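Local coordinates for cellulose binding protein (Clavibacter michiganensis, PDB 4JJO) that probably binds cellulose and loosens plant cell walls as the expansin module of a larger cellulase, which probably hydrolyses beta-1,4-glucosidic linkages, at residues A[24-29]-A[111-116]; A[101-106]-A[173-178]; A[143-148]-A[168-173]; A[148-151]-A[155-158]. All blocks are in the same frame, centred on the assembly; numbering follows the deposited sequence.

The chain has the two-domain build of an expansin, a double-psi beta-barrel followed by a beta sandwich. Interactions 1 and 2 both bridge the two: 24-29 meets 111-116 and 101-106 meets 173-178, with centres about 19 Å apart on opposite sides of the chain's centre. Interactions 3 and 4 belong to the second domain, their centres about 11 Å apart, and share L148 on strand 144-150. Interaction 4 touches interaction 1 through Y155, whose OH lies 3.2 Å from R113 NE, as packing. Interaction 3 joins interaction 2 at D173, the last residue of strand 167-173. No sugar ligand is bound in this apo structure.

Interaction 1. Residues A[24-29]-A[111-116]; sequences SMPAVP and AIRVKE
The nearest CA atoms of the two segments are those of P26 and R113, 8.6 Å apart, so the loop 24-29 and the strand 111-114 are joined by a side chain rather than by backbone pairing. That side chain is R113, which points at the loop. Its CG stands anti to the backbone N (chi1 177°), and a bend at chi3 (63°) brings one face of the guanidinium against P26. The proline and the arginine run past each other in opposite directions: P26 CG lies over that face, toward its rim, 3.7 Å from R113 CZ, while P26 CB lies 3.9 Å from R113 NH1. At the edge of the same group, in its plane, the carbonyl oxygen S24 O comes to 2.9 Å from R113 NH2, but the angle is too poor for a hydrogen bond.

The polar needs of the guanidinium are met by neighbours: NH1 donates to I18 O, and NH2 to Q126 OE1 on the adjoining strand 124-128. Q126 also gives its NE2 to S24 O, so one amide serves both sides of the junction. S24 OG is bonded to Y153 O. I18 and the loop 24-29 belong to the N-terminal double-psi beta-barrel domain, R113 and Q126 to the C-terminal expansin domain. The contact is thus part of the interdomain seam, where a buried arginine lies between domains. Its charge is probably offset by the oxygens of I18 and Q126 to which it donates, and the position of P26 over one face is consistent with partial shielding from water.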
loop_
_atom_site.group_PDB
_atom_site.type_symbol
_atom_site.label_atom_id
_atom_site.label_comp_id
_atom_site.label_asym_id
_atom_site.label_seq_id
_atom_site.Cartn_x
_atom_site.Cartn_y
_atom_site.Cartn_z
ATOM N N SER A 24 -5.710 -4.529 -2.171
ATOM C CA SER A 24 -6.799 -3.875 -2.895
ATOM C C SER A 24 -6.365 -2.590 -3.603
ATOM O O SER A 24 -7.036 -1.562 -3.511
ATOM C CB SER A 24 -7.957 -3.567 -1.946
ATOM O OG SER A 24 -8.349 -4.728 -1.237
ATOM N N MET A 25 -5.247 -2.655 -4.316
ATOM C CA MET A 25 -4.765 -1.510 -5.071
ATOM C C MET A 25 -5.733 -1.181 -6.204
ATOM O O MET A 25 -6.310 -2.082 -6.814
ATOM C CB MET A 25 -3.375 -1.799 -5.640
ATOM C CG MET A 25 -2.299 -2.024 -4.586
ATOM S SD MET A 25 -2.185 -0.676 -3.393
ATOM C CE MET A 25 -0.669 -1.112 -2.539
ATOM N N PRO A 26 -5.915 0.119 -6.490
ATOM C CA PRO A 26 -6.807 0.513 -7.588
ATOM C C PRO A 26 -6.375 -0.101 -8.919
ATOM O O PRO A 26 -7.211 -0.380 -9.777
ATOM C CB PRO A 26 -6.659 2.037 -7.639
ATOM C CG PRO A 26 -6.168 2.429 -6.301
ATOM C CD PRO A 26 -5.342 1.287 -5.797
ATOM N N ALA A 27 -5.073 -0.306 -9.079
ATOM C CA ALA A 27 -4.531 -0.849 -10.314
ATOM C C ALA A 27 -3.240 -1.608 -10.057
ATOM O O ALA A 27 -2.493 -1.291 -9.135
ATOM C CB ALA A 27 -4.273 0.271 -11.302
ATOM N N VAL A 28 -2.985 -2.619 -10.879
ATOM C CA VAL A 28 -1.665 -3.224 -10.936
ATOM C C VAL A 28 -0.724 -2.126 -11.407
ATOM O O VAL A 28 -1.034 -1.425 -12.368
ATOM C CB VAL A 28 -1.625 -4.397 -11.929
ATOM C CG1 VAL A 28 -0.198 -4.863 -12.145
ATOM C CG2 VAL A 28 -2.496 -5.546 -11.442
ATOM N N PRO A 29 0.423 -1.953 -10.731
ATOM C CA PRO A 29 1.303 -0.855 -11.152
ATOM C C PRO A 29 1.685 -0.959 -12.623
ATOM O O PRO A 29 1.842 -2.063 -13.143
ATOM C CB PRO A 29 2.536 -1.011 -10.252
ATOM C CG PRO A 29 2.435 -2.371 -9.649
ATOM C CD PRO A 29 0.980 -2.712 -9.601
ATOM N N ALA A 111 -3.093 10.389 -1.977
ATOM C CA ALA A 111 -4.456 10.350 -2.488
ATOM C C ALA A 111 -5.324 9.509 -1.568
ATOM O O ALA A 111 -4.823 8.677 -0.814
ATOM C CB ALA A 111 -4.487 9.796 -3.904
ATOM N N ILE A 112 -6.628 9.740 -1.636
ATOM C CA ILE A 112 -7.588 8.990 -0.842
ATOM C C ILE A 112 -8.651 8.419 -1.761
ATOM O O ILE A 112 -9.209 9.142 -2.589
ATOM C CB ILE A 112 -8.286 9.891 0.193
ATOM C CG1 ILE A 112 -7.273 10.479 1.178
ATOM C CG2 ILE A 112 -9.372 9.123 0.935
ATOM C CD1 ILE A 112 -6.465 9.456 1.926
ATOM N N ARG A 113 -8.926 7.125 -1.627
ATOM C CA ARG A 113 -10.055 6.524 -2.322
ATOM C C ARG A 113 -11.076 6.030 -1.314
ATOM O O ARG A 113 -10.784 5.168 -0.483
ATOM C CB ARG A 113 -9.618 5.369 -3.228
ATOM C CG ARG A 113 -10.798 4.681 -3.904
ATOM C CD ARG A 113 -10.387 3.727 -5.014
ATOM N NE ARG A 113 -9.582 2.611 -4.526
ATOM C CZ ARG A 113 -9.515 1.418 -5.110
ATOM N NH1 ARG A 113 -10.210 1.165 -6.210
ATOM N NH2 ARG A 113 -8.751 0.469 -4.587
ATOM N N VAL A 114 -12.275 6.593 -1.383
ATOM C CA VAL A 114 -13.377 6.112 -0.572
ATOM C C VAL A 114 -13.844 4.788 -1.160
ATOM O O VAL A 114 -14.003 4.668 -2.374
ATOM C CB VAL A 114 -14.548 7.108 -0.554
ATOM C CG1 VAL A 114 -15.697 6.552 0.263
ATOM C CG2 VAL A 114 -14.096 8.448 0.004
ATOM N N LYS A 115 -14.049 3.795 -0.303
ATOM C CA LYS A 115 -14.472 2.481 -0.756
ATOM C C LYS A 115 -15.874 2.546 -1.339
ATOM O O LYS A 115 -16.730 3.276 -0.836
ATOM C CB LYS A 115 -14.463 1.487 0.404
ATOM C CG LYS A 115 -14.631 0.045 -0.045
ATOM C CD LYS A 115 -14.695 -0.921 1.122
ATOM C CE LYS A 115 -14.714 -2.355 0.614
ATOM N NZ LYS A 115 -14.985 -3.358 1.679
ATOM N N GLU A 116 -16.112 1.785 -2.401
ATOM C CA GLU A 116 -17.442 1.653 -2.980
ATOM C C GLU A 116 -18.419 1.263 -1.877
ATOM O O GLU A 116 -18.094 0.411 -1.048
ATOM C CB GLU A 116 -17.439 0.569 -4.064
ATOM C CG GLU A 116 -16.718 0.945 -5.357
ATOM C CD GLU A 116 -15.214 0.732 -5.290
ATOM O OE1 GLU A 116 -14.698 0.360 -4.213
ATOM O OE2 GLU A 116 -14.544 0.936 -6.324
#

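Interaction 2. Residues A[101-106]-A[173-178]; sequences TVRDPA and DQYGRA
D104 OD1 takes two donors, R177 NH2 at 2.7 Å and N132 ND2. The other oxygen, D104 OD2, receives R177 NH1 at 3.0 Å, which makes the grip end-on. Both bonds to R177 are nearly straight and arrive on the syn side, yet they are tilted out of the carboxylate plane, which stands 27° from that of the guanidinium. A bend at chi3 (-66°) lets R177 hold D173 as well, side-on, with NE 2.8 Å from D173 OD2. NH2 serves both aspartates, while NE goes to D173 and NH1 to D104. D173 OD1 accepts Y175 N and R177 N from opposite faces of its plane, the first bond making an Asx turn within the type I turn from D173 to G176.

Beside this network R103, extended from CG to NE, lays its guanidinium on the ring of Y175. The planes are 5° apart and the centres 4.0 Å, a cation-pi stack, and Q174 CG lies over the opposite face of the tyrosine, toward its rim.

The loop leaving the double-psi barrel is thereby tied to a turn of the C-terminal sandwich. The charge of R177 is probably stabilised by the two carboxylates, whose mutual repulsion it would in turn offset.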
loop_
_atom_site.group_PDB
_atom_site.type_symbol
_atom_site.label_atom_id
_atom_site.label_comp_id
_atom_site.label_asym_id
_atom_site.label_seq_id
_atom_site.Cartn_x
_atom_site.Cartn_y
_atom_site.Cartn_z
ATOM N N THR A 101 13.276 -2.612 3.078
ATOM C CA THR A 101 12.156 -1.708 2.877
ATOM C C THR A 101 12.701 -0.308 2.638
ATOM O O THR A 101 13.566 0.167 3.374
ATOM C CB THR A 101 11.212 -1.694 4.087
ATOM O OG1 THR A 101 10.557 -2.962 4.200
ATOM C CG2 THR A 101 10.163 -0.604 3.935
ATOM N N VAL A 102 12.194 0.347 1.601
ATOM C CA VAL A 102 12.650 1.678 1.239
ATOM C C VAL A 102 12.044 2.723 2.161
ATOM O O VAL A 102 10.834 2.739 2.386
ATOM C CB VAL A 102 12.257 2.026 -0.209
ATOM C CG1 VAL A 102 12.700 3.439 -0.555
ATOM C CG2 VAL A 102 12.847 1.019 -1.184
ATOM N N ARG A 103 12.890 3.594 2.700
ATOM C CA ARG A 103 12.406 4.719 3.489
ATOM C C ARG A 103 12.152 5.914 2.580
ATOM O O ARG A 103 12.986 6.248 1.737
ATOM C CB ARG A 103 13.411 5.096 4.577
ATOM C CG ARG A 103 12.851 6.068 5.602
ATOM C CD ARG A 103 13.768 6.231 6.802
ATOM N NE ARG A 103 13.241 7.217 7.742
ATOM C CZ ARG A 103 13.638 7.345 9.004
ATOM N NH1 ARG A 103 14.569 6.543 9.505
ATOM N NH2 ARG A 103 13.094 8.277 9.773
ATOM N N ASP A 104 10.994 6.544 2.761
ATOM C CA ASP A 104 10.602 7.721 1.988
ATOM C C ASP A 104 10.901 7.572 0.502
ATOM O O ASP A 104 11.657 8.365 -0.061
ATOM C CB ASP A 104 11.297 8.976 2.526
ATOM C CG ASP A 104 10.901 9.290 3.948
ATOM O OD1 ASP A 104 10.011 8.591 4.474
ATOM O OD2 ASP A 104 11.466 10.235 4.538
ATOM N N PRO A 105 10.307 6.554 -0.138
ATOM C CA PRO A 105 10.454 6.342 -1.582
ATOM C C PRO A 105 9.844 7.478 -2.392
ATOM O O PRO A 105 8.792 8.004 -2.019
ATOM C CB PRO A 105 9.660 5.054 -1.826
ATOM C CG PRO A 105 8.665 5.016 -0.725
ATOM C CD PRO A 105 9.396 5.564 0.463
ATOM N N ALA A 106 10.499 7.850 -3.485
ATOM C CA ALA A 106 9.938 8.823 -4.407
ATOM C C ALA A 106 8.609 8.301 -4.933
ATOM O O ALA A 106 8.449 7.101 -5.168
ATOM C CB ALA A 106 10.891 9.072 -5.556
ATOM N N ASP A 173 1.944 8.839 9.772
ATOM C CA ASP A 173 2.754 7.700 9.351
ATOM C C ASP A 173 3.569 7.133 10.510
ATOM O O ASP A 173 3.544 7.664 11.617
ATOM C CB ASP A 173 3.656 8.064 8.163
ATOM C CG ASP A 173 4.765 9.043 8.528
ATOM O OD1 ASP A 173 5.052 9.236 9.728
ATOM O OD2 ASP A 173 5.367 9.610 7.590
ATOM N N GLN A 174 4.287 6.048 10.241
ATOM C CA GLN A 174 5.029 5.329 11.273
ATOM C C GLN A 174 6.105 6.179 11.947
ATOM O O GLN A 174 6.615 5.819 13.009
ATOM C CB GLN A 174 5.674 4.078 10.673
ATOM C CG GLN A 174 6.632 4.359 9.525
ATOM C CD GLN A 174 7.279 3.100 8.981
ATOM O OE1 GLN A 174 7.085 2.738 7.820
ATOM N NE2 GLN A 174 8.059 2.426 9.818
ATOM N N TYR A 175 6.457 7.300 11.328
ATOM C CA TYR A 175 7.493 8.173 11.868
ATOM C C TYR A 175 6.896 9.404 12.546
ATOM O O TYR A 175 7.614 10.343 12.886
ATOM C CB TYR A 175 8.470 8.568 10.761
ATOM C CG TYR A 175 9.174 7.371 10.164
ATOM C CD1 TYR A 175 10.093 6.649 10.908
ATOM C CD2 TYR A 175 8.911 6.953 8.868
ATOM C CE1 TYR A 175 10.736 5.553 10.379
ATOM C CE2 TYR A 175 9.550 5.853 8.330
ATOM C CZ TYR A 175 10.460 5.157 9.092
ATOM O OH TYR A 175 11.099 4.061 8.563
ATOM N N GLY A 176 5.580 9.387 12.738
ATOM C CA GLY A 176 4.895 10.416 13.502
ATOM C C GLY A 176 4.527 11.643 12.690
ATOM O O GLY A 176 3.994 12.613 13.228
ATOM N N ARG A 177 4.803 11.601 11.392
ATOM C CA ARG A 177 4.498 12.720 10.513
ATOM C C ARG A 177 3.039 12.664 10.089
ATOM O O ARG A 177 2.525 11.601 9.759
ATOM C CB ARG A 177 5.407 12.685 9.289
ATOM C CG ARG A 177 6.888 12.679 9.641
ATOM C CD ARG A 177 7.768 12.586 8.408
ATOM N NE ARG A 177 7.605 11.309 7.724
ATOM C CZ ARG A 177 8.449 10.829 6.816
ATOM N NH1 ARG A 177 9.532 11.516 6.471
ATOM N NH2 ARG A 177 8.210 9.652 6.253
ATOM N N ALA A 178 2.375 13.816 10.108
ATOM C CA ALA A 178 0.950 13.874 9.810
ATOM C C ALA A 178 0.636 14.784 8.632
ATOM O O ALA A 178 1.269 15.826 8.448
ATOM C CB ALA A 178 0.180 14.341 11.037
#

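Interaction 3. Residues A[143-148]-A[168-173]; sequences RQWLPL and TVKVTD
K170 faces W145 from strand 168-173, and its side chain climbs across the indole from CB to NZ. The CB already touches the six-membered ring, 3.6 Å from W145 CZ3 and 3.9 Å from W145 CH2. CG is directed anti to the backbone N, and the bend at chi3 (59°) then folds the outer half of the chain over the ring. CE comes to rest above its centre, 3.7 Å from the centroid of the six-membered ring and 17° off the normal, a CH-pi contact. NZ ends over the five-membered ring at 3.6 Å from its centroid, a cation-pi interaction; the 3.3 Å between K170 NZ and W145 NE1 separates two donors and is no hydrogen bond.

The two side chains cross at about a right angle, in the C-terminal expansin domain, where strand 134-141 separates 144-150 from 167-173 in an antiparallel arrangement. The partners are therefore next-but-one strands; the axes of their short segments approach to 8.8 Å and are inclined by 66°, and the long side chains span the gap over E138 of the intervening strand, which both touch.

Two residues earlier on K170's strand, T168 takes up the end of the indole: its CG2 lies 3.9 Å from W145 CH2, and the two side chains cross at a slant. Strand 178-184 borders these residues on the other side, with V180 against both T168 and K170.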
loop_
_atom_site.group_PDB
_atom_site.type_symbol
_atom_site.label_atom_id
_atom_site.label_comp_id
_atom_site.label_asym_id
_atom_site.label_seq_id
_atom_site.Cartn_x
_atom_site.Cartn_y
_atom_site.Cartn_z
ATOM N N ARG A 143 -14.653 19.212 16.264
ATOM C CA ARG A 143 -13.241 19.517 16.449
ATOM C C ARG A 143 -12.551 18.379 17.202
ATOM O O ARG A 143 -11.494 18.565 17.806
ATOM C CB ARG A 143 -13.049 20.866 17.149
ATOM C CG ARG A 143 -13.762 21.022 18.481
ATOM C CD ARG A 143 -13.369 22.341 19.132
ATOM N NE ARG A 143 -13.650 22.367 20.566
ATOM C CZ ARG A 143 -14.594 23.101 21.153
ATOM N NH1 ARG A 143 -15.385 23.903 20.449
ATOM N NH2 ARG A 143 -14.746 23.035 22.468
ATOM N N GLN A 144 -13.169 17.201 17.156
ATOM C CA GLN A 144 -12.542 15.970 17.617
ATOM C C GLN A 144 -12.100 15.148 16.416
ATOM O O GLN A 144 -12.238 15.582 15.272
ATOM C CB GLN A 144 -13.518 15.150 18.461
ATOM C CG GLN A 144 -13.354 15.342 19.954
ATOM C CD GLN A 144 -13.565 16.775 20.381
ATOM O OE1 GLN A 144 -14.698 17.254 20.443
ATOM N NE2 GLN A 144 -12.472 17.470 20.681
ATOM N N TRP A 145 -11.575 13.958 16.684
ATOM C CA TRP A 145 -11.153 13.049 15.627
ATOM C C TRP A 145 -11.657 11.637 15.889
ATOM O O TRP A 145 -11.491 11.098 16.982
ATOM C CB TRP A 145 -9.630 13.043 15.515
ATOM C CG TRP A 145 -9.074 14.351 15.079
ATOM C CD1 TRP A 145 -8.602 15.351 15.881
ATOM C CD2 TRP A 145 -8.935 14.816 13.733
ATOM N NE1 TRP A 145 -8.177 16.411 15.114
ATOM C CE2 TRP A 145 -8.371 16.105 13.793
ATOM C CE3 TRP A 145 -9.234 14.266 12.484
ATOM C CZ2 TRP A 145 -8.100 16.852 12.650
ATOM C CZ3 TRP A 145 -8.963 15.009 11.351
ATOM C CH2 TRP A 145 -8.403 16.286 11.441
ATOM N N LEU A 146 -12.283 11.047 14.875
ATOM C CA LEU A 146 -12.748 9.670 14.956
ATOM C C LEU A 146 -11.709 8.753 14.320
ATOM O O LEU A 146 -11.399 8.893 13.138
ATOM C CB LEU A 146 -14.089 9.517 14.239
ATOM C CG LEU A 146 -14.721 8.126 14.311
ATOM C CD1 LEU A 146 -15.254 7.848 15.707
ATOM C CD2 LEU A 146 -15.822 7.975 13.272
ATOM N N PRO A 147 -11.158 7.815 15.106
ATOM C CA PRO A 147 -10.122 6.915 14.591
ATOM C C PRO A 147 -10.691 5.774 13.758
ATOM O O PRO A 147 -11.688 5.161 14.143
ATOM C CB PRO A 147 -9.481 6.364 15.865
ATOM C CG PRO A 147 -10.571 6.390 16.866
ATOM C CD PRO A 147 -11.422 7.588 16.538
ATOM N N LEU A 148 -10.056 5.495 12.625
ATOM C CA LEU A 148 -10.493 4.406 11.762
ATOM C C LEU A 148 -9.763 3.112 12.098
ATOM O O LEU A 148 -8.693 3.122 12.711
ATOM C CB LEU A 148 -10.280 4.761 10.287
ATOM C CG LEU A 148 -10.928 6.060 9.797
ATOM C CD1 LEU A 148 -10.818 6.175 8.283
ATOM C CD2 LEU A 148 -12.376 6.135 10.239
ATOM N N THR A 168 -12.618 15.800 6.417
ATOM C CA THR A 168 -11.235 16.147 6.708
ATOM C C THR A 168 -10.564 14.918 7.303
ATOM O O THR A 168 -11.013 14.383 8.317
ATOM C CB THR A 168 -11.122 17.332 7.681
ATOM O OG1 THR A 168 -11.669 18.508 7.072
ATOM C CG2 THR A 168 -9.665 17.591 8.034
ATOM N N VAL A 169 -9.498 14.464 6.654
ATOM C CA VAL A 169 -8.837 13.229 7.045
ATOM C C VAL A 169 -7.410 13.492 7.495
ATOM O O VAL A 169 -6.638 14.143 6.793
ATOM C CB VAL A 169 -8.807 12.224 5.878
ATOM C CG1 VAL A 169 -8.077 10.953 6.287
ATOM C CG2 VAL A 169 -10.218 11.908 5.413
ATOM N N LYS A 170 -7.066 12.978 8.670
ATOM C CA LYS A 170 -5.709 13.086 9.178
ATOM C C LYS A 170 -5.008 11.741 9.109
ATOM O O LYS A 170 -5.471 10.754 9.683
ATOM C CB LYS A 170 -5.697 13.594 10.615
ATOM C CG LYS A 170 -4.298 13.710 11.188
ATOM C CD LYS A 170 -4.208 14.810 12.222
ATOM C CE LYS A 170 -5.160 14.571 13.378
ATOM N NZ LYS A 170 -5.028 15.633 14.410
ATOM N N VAL A 171 -3.884 11.715 8.403
ATOM C CA VAL A 171 -3.092 10.506 8.256
ATOM C C VAL A 171 -1.717 10.708 8.885
ATOM O O VAL A 171 -0.979 11.626 8.521
ATOM C CB VAL A 171 -2.932 10.125 6.776
ATOM C CG1 VAL A 171 -2.236 8.782 6.645
ATOM C CG2 VAL A 171 -4.291 10.087 6.092
ATOM N N THR A 172 -1.388 9.843 9.838
ATOM C CA THR A 172 -0.113 9.901 10.541
ATOM C C THR A 172 0.694 8.657 10.187
ATOM O O THR A 172 0.186 7.542 10.288
ATOM C CB THR A 172 -0.323 9.943 12.065
ATOM O OG1 THR A 172 -1.268 10.969 12.396
ATOM C CG2 THR A 172 0.990 10.208 12.792
ATOM N N ASP A 173 1.944 8.839 9.772
ATOM C CA ASP A 173 2.754 7.700 9.351
ATOM C C ASP A 173 3.569 7.133 10.510
ATOM O O ASP A 173 3.544 7.664 11.617
ATOM C CB ASP A 173 3.656 8.064 8.163
ATOM C CG ASP A 173 4.765 9.043 8.528
ATOM O OD1 ASP A 173 5.052 9.236 9.728
ATOM O OD2 ASP A 173 5.367 9.610 7.590
#

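Interaction 4. Residues A[148-151]-A[155-158]; sequences LTRT and YWVT
Backbone hydrogen bonds come first in this antiparallel hairpin, with T149 and V157 as the hydrogen-bonded pair. T149 N donates to V157 O at 2.8 Å, in the carbonyl plane, and V157 N returns a bond to T149 O. R150 and W156 form the next pair, non-hydrogen-bonded, where W156 CA approaches T149 O in a CA-H...O contact. Nearer the turn T151 N donates to Y155 O at 2.9 Å.

Side-chain polar contacts gather on that same oxygen. T151 OG1 bonds Y155 O at 3.0 Å from above the carbonyl plane, on the same face as T151 N; its chi1 of 73° holds the hydroxyl between backbone N and carbonyl carbon. A water donating to both Y155 O and T151 O bridges the two sides of the hairpin next to the turn.

Aromatic and charged groups meet on the face carrying R150 and W156, whose side chains run alongside each other in the same direction. R150 CB sits over the six-membered ring of W156, 3.7 Å from its centroid, as a CH-pi contact. A bend at chi3 (-56°) then turns the guanidinium so that W156 CH2 lies against the middle of its face, the two planes 55° apart. R150 NH2 is bonded to I134 O.

Apolar packing completes the hairpin: L148 CB meets W156 CB at 3.8 Å, and T151 CG2 meets V157 CG1 at 3.6 Å, the side chains crossing at about a right angle. Three donors on Y155 O imply a firmly fixed carbonyl where the hairpin turns in the expansin C-terminal domain, while the arginine packs its chain on the indole and its NH2 donates to a backbone oxygen.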
loop_
_atom_site.group_PDB
_atom_site.type_symbol
_atom_site.label_atom_id
_atom_site.label_comp_id
_atom_site.label_asym_id
_atom_site.label_seq_id
_atom_site.Cartn_x
_atom_site.Cartn_y
_atom_site.Cartn_z
ATOM N N LEU A 148 -10.056 5.495 12.625
ATOM C CA LEU A 148 -10.493 4.406 11.762
ATOM C C LEU A 148 -9.763 3.112 12.098
ATOM O O LEU A 148 -8.693 3.122 12.711
ATOM C CB LEU A 148 -10.280 4.761 10.287
ATOM C CG LEU A 148 -10.928 6.060 9.797
ATOM C CD1 LEU A 148 -10.818 6.175 8.283
ATOM C CD2 LEU A 148 -12.376 6.135 10.239
ATOM N N THR A 149 -10.361 2.000 11.690
ATOM C CA THR A 149 -9.825 0.675 11.955
ATOM C C THR A 149 -9.129 0.137 10.711
ATOM O O THR A 149 -9.706 0.134 9.628
ATOM C CB THR A 149 -10.959 -0.283 12.362
ATOM O OG1 THR A 149 -11.545 0.173 13.586
ATOM C CG2 THR A 149 -10.442 -1.699 12.550
ATOM N N ARG A 150 -7.886 -0.311 10.868
ATOM C CA ARG A 150 -7.131 -0.862 9.750
ATOM C C ARG A 150 -7.652 -2.245 9.393
ATOM O O ARG A 150 -7.606 -3.159 10.215
ATOM C CB ARG A 150 -5.644 -0.956 10.095
ATOM C CG ARG A 150 -4.770 -1.361 8.911
ATOM C CD ARG A 150 -3.467 -2.023 9.341
ATOM N NE ARG A 150 -2.667 -1.206 10.252
ATOM C CZ ARG A 150 -1.828 -0.245 9.873
ATOM N NH1 ARG A 150 -1.673 0.053 8.589
ATOM N NH2 ARG A 150 -1.140 0.428 10.788
ATOM N N THR A 151 -8.143 -2.402 8.167
ATOM C CA THR A 151 -8.556 -3.716 7.685
ATOM C C THR A 151 -7.338 -4.471 7.172
ATOM O O THR A 151 -6.279 -3.884 6.946
ATOM C CB THR A 151 -9.583 -3.628 6.535
ATOM O OG1 THR A 151 -8.934 -3.184 5.337
ATOM C CG2 THR A 151 -10.728 -2.686 6.883
ATOM N N TYR A 155 -7.740 -1.084 3.448
ATOM C CA TYR A 155 -8.577 0.070 3.746
ATOM C C TYR A 155 -8.591 0.376 5.239
ATOM O O TYR A 155 -8.091 -0.397 6.058
ATOM C CB TYR A 155 -10.014 -0.170 3.278
ATOM C CG TYR A 155 -10.261 0.142 1.821
ATOM C CD1 TYR A 155 -10.852 1.339 1.444
ATOM C CD2 TYR A 155 -9.913 -0.762 0.824
ATOM C CE1 TYR A 155 -11.089 1.631 0.116
ATOM C CE2 TYR A 155 -10.146 -0.480 -0.508
ATOM C CZ TYR A 155 -10.733 0.720 -0.855
ATOM O OH TYR A 155 -10.964 0.998 -2.182
ATOM N N TRP A 156 -9.178 1.521 5.569
ATOM C CA TRP A 156 -9.418 1.921 6.944
ATOM C C TRP A 156 -10.909 2.186 7.073
ATOM O O TRP A 156 -11.469 2.933 6.276
ATOM C CB TRP A 156 -8.635 3.190 7.272
ATOM C CG TRP A 156 -7.158 3.008 7.254
ATOM C CD1 TRP A 156 -6.347 2.984 6.157
ATOM C CD2 TRP A 156 -6.304 2.832 8.391
ATOM N NE1 TRP A 156 -5.040 2.800 6.542
ATOM C CE2 TRP A 156 -4.987 2.705 7.906
ATOM C CE3 TRP A 156 -6.525 2.770 9.769
ATOM C CZ2 TRP A 156 -3.896 2.522 8.755
ATOM C CZ3 TRP A 156 -5.443 2.587 10.608
ATOM C CH2 TRP A 156 -4.144 2.464 10.098
ATOM N N VAL A 157 -11.556 1.579 8.062
ATOM C CA VAL A 157 -13.011 1.673 8.161
ATOM C C VAL A 157 -13.492 2.351 9.437
ATOM O O VAL A 157 -12.788 2.409 10.444
ATOM C CB VAL A 157 -13.690 0.289 8.033
ATOM C CG1 VAL A 157 -13.393 -0.318 6.671
ATOM C CG2 VAL A 157 -13.247 -0.637 9.151
ATOM N N THR A 158 -14.714 2.861 9.372
ATOM C CA THR A 158 -15.312 3.600 10.472
ATOM C C THR A 158 -15.923 2.657 11.505
ATOM O O THR A 158 -16.634 1.719 11.149
ATOM C CB THR A 158 -16.411 4.538 9.946
ATOM O OG1 THR A 158 -17.349 3.786 9.171
ATOM C CG2 THR A 158 -15.806 5.634 9.073
HETATM O O HOH W 1 -5.494 -1.741 5.626
#